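Local coordinates for putative uncharacterized protein (Legionella drancourtii, PDB 4JVS), which probably acts as a GTPase-activating protein secreted through the Dot/Icm system, the present chain being its GAP domain, at residues P35-I38 and R39-G43. Sequence-based numbering, arbitrary orientation.
Sequences PELI and RTWAG
Leu-37 lays its branched end against the indole of Trp-41, one turn further along the amphipathic alpha-helix 34-45 in the N-terminal subdomain of the LepB GAP domain. Four successive i to i+4 backbone bonds, from Arg-39 N to Pro-35 O through Ala-42 N to Ile-38 O, hold these two turns regular. Trp-41 leaves the helix with CG anti to its own carbonyl carbon (chi1 -67°), which swings the indole back toward the preceding turn. Its CB and CG pass above Leu-37 O, with CG at 3.5 Å from that oxygen, so one face of the ring begins over the peptide carbonyl. Farther out, CE2 and CZ2 lie nearest Leu-37 CD1, CZ2 at 3.4 Å, and CH2 at the tip is 3.9 Å from Leu-37 CG. That CG sits 3.9 Å from the centroid of the six-membered ring of Trp-41, a CH-pi contact 15° off the normal. The forked leucine suits this place because its CD1 methyl can rest over the same face, offset toward the rim. The CE3 corner meets Ile-38 CD1 obliquely at 4.1 Å, while NE1, the indole's polar atom, donates to Gln-27 O. Ile-38 also packs on Leu-199 and Met-203 of helix 193-214, and Trp-41 on Leu-174 of helix 156-177, so large apolar residues fill the buried side. The more exposed side carries Glu-36 and Arg-39, modelled as a salt bridge whose exact geometry is doubtful. Beside it, the short branched Thr-40 folds its hydroxyl back onto the helix. Glu-36 O therefore accepts two bonds from opposite faces of its carbonyl plane, from Thr-40 N and, also at 3.0 Å, from Thr-40 OG1.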
loop_
_atom_site.group_PDB
_atom_site.type_symbol
_atom_site.label_atom_id
_atom_site.label_comp_id
_atom_site.label_asym_id
_atom_site.label_seq_id
_atom_site.Cartn_x
_atom_site.Cartn_y
_atom_site.Cartn_z
ATOM N N PRO A 35 13.500 5.189 16.557
ATOM C CA PRO A 35 13.306 4.404 17.750
ATOM C C PRO A 35 13.375 5.200 19.029
ATOM O O PRO A 35 12.606 4.967 19.917
ATOM C CB PRO A 35 14.470 3.454 17.694
ATOM C CG PRO A 35 14.725 3.301 16.287
ATOM C CD PRO A 35 14.614 4.664 15.777
ATOM N N GLU A 36 14.309 6.111 19.140
ATOM C CA GLU A 36 14.382 6.973 20.296
ATOM C C GLU A 36 13.214 7.900 20.405
ATOM O O GLU A 36 12.769 8.224 21.468
ATOM C CB GLU A 36 15.674 7.740 20.297
ATOM C CG GLU A 36 16.806 6.882 20.775
ATOM C CD GLU A 36 16.441 6.092 21.993
ATOM O OE1 GLU A 36 16.653 4.879 21.982
ATOM O OE2 GLU A 36 15.952 6.700 22.956
ATOM N N LEU A 37 12.755 8.370 19.279
ATOM C CA LEU A 37 11.616 9.206 19.256
ATOM C C LEU A 37 10.414 8.470 19.793
ATOM O O LEU A 37 9.714 8.964 20.616
ATOM C CB LEU A 37 11.387 9.572 17.815
ATOM C CG LEU A 37 10.350 10.570 17.393
ATOM C CD1 LEU A 37 10.537 11.828 18.180
ATOM C CD2 LEU A 37 10.532 10.853 15.937
ATOM N N ILE A 38 10.196 7.256 19.368
ATOM C CA ILE A 38 9.081 6.497 19.850
ATOM C C ILE A 38 9.174 6.164 21.312
ATOM O O ILE A 38 8.231 6.280 22.035
ATOM C CB ILE A 38 8.991 5.216 19.066
ATOM C CG1 ILE A 38 8.682 5.525 17.616
ATOM C CG2 ILE A 38 7.943 4.306 19.644
ATOM C CD1 ILE A 38 7.796 6.703 17.404
ATOM N N ARG A 39 10.345 5.758 21.746
ATOM C CA ARG A 39 10.627 5.494 23.152
ATOM C C ARG A 39 10.219 6.704 23.984
ATOM O O ARG A 39 9.503 6.576 24.977
ATOM C CB ARG A 39 12.116 5.214 23.351
ATOM C CG ARG A 39 12.483 4.613 24.712
ATOM C CD ARG A 39 13.879 5.073 25.163
ATOM N NE ARG A 39 13.821 6.329 25.920
ATOM C CZ ARG A 39 14.404 7.476 25.569
ATOM N NH1 ARG A 39 15.130 7.574 24.457
ATOM N NH2 ARG A 39 14.263 8.538 26.348
ATOM N N THR A 40 10.671 7.879 23.547
ATOM C CA THR A 40 10.306 9.148 24.171
ATOM C C THR A 40 8.801 9.343 24.257
ATOM O O THR A 40 8.262 9.601 25.335
ATOM C CB THR A 40 10.901 10.346 23.415
ATOM O OG1 THR A 40 12.328 10.336 23.536
ATOM C CG2 THR A 40 10.369 11.641 23.986
ATOM N N TRP A 41 8.119 9.220 23.125
ATOM C CA TRP A 41 6.676 9.459 23.095
ATOM C C TRP A 41 5.883 8.457 23.929
ATOM O O TRP A 41 4.961 8.839 24.655
ATOM C CB TRP A 41 6.161 9.514 21.656
ATOM C CG TRP A 41 6.676 10.699 20.908
ATOM C CD1 TRP A 41 7.357 11.766 21.425
ATOM C CD2 TRP A 41 6.571 10.936 19.499
ATOM N NE1 TRP A 41 7.676 12.655 20.427
ATOM C CE2 TRP A 41 7.208 12.170 19.236
ATOM C CE3 TRP A 41 6.008 10.223 18.434
ATOM C CZ2 TRP A 41 7.288 12.707 17.954
ATOM C CZ3 TRP A 41 6.090 10.758 17.164
ATOM C CH2 TRP A 41 6.725 11.990 16.936
ATOM N N ALA A 42 6.249 7.183 23.832
ATOM C CA ALA A 42 5.583 6.149 24.617
ATOM C C ALA A 42 5.718 6.440 26.112
ATOM O O ALA A 42 4.812 6.154 26.889
ATOM C CB ALA A 42 6.135 4.777 24.284
ATOM N N GLY A 43 6.848 7.022 26.502
ATOM C CA GLY A 43 7.078 7.402 27.879
ATOM C C GLY A 43 6.162 8.524 28.329
ATOM O O GLY A 43 5.557 8.445 29.401
#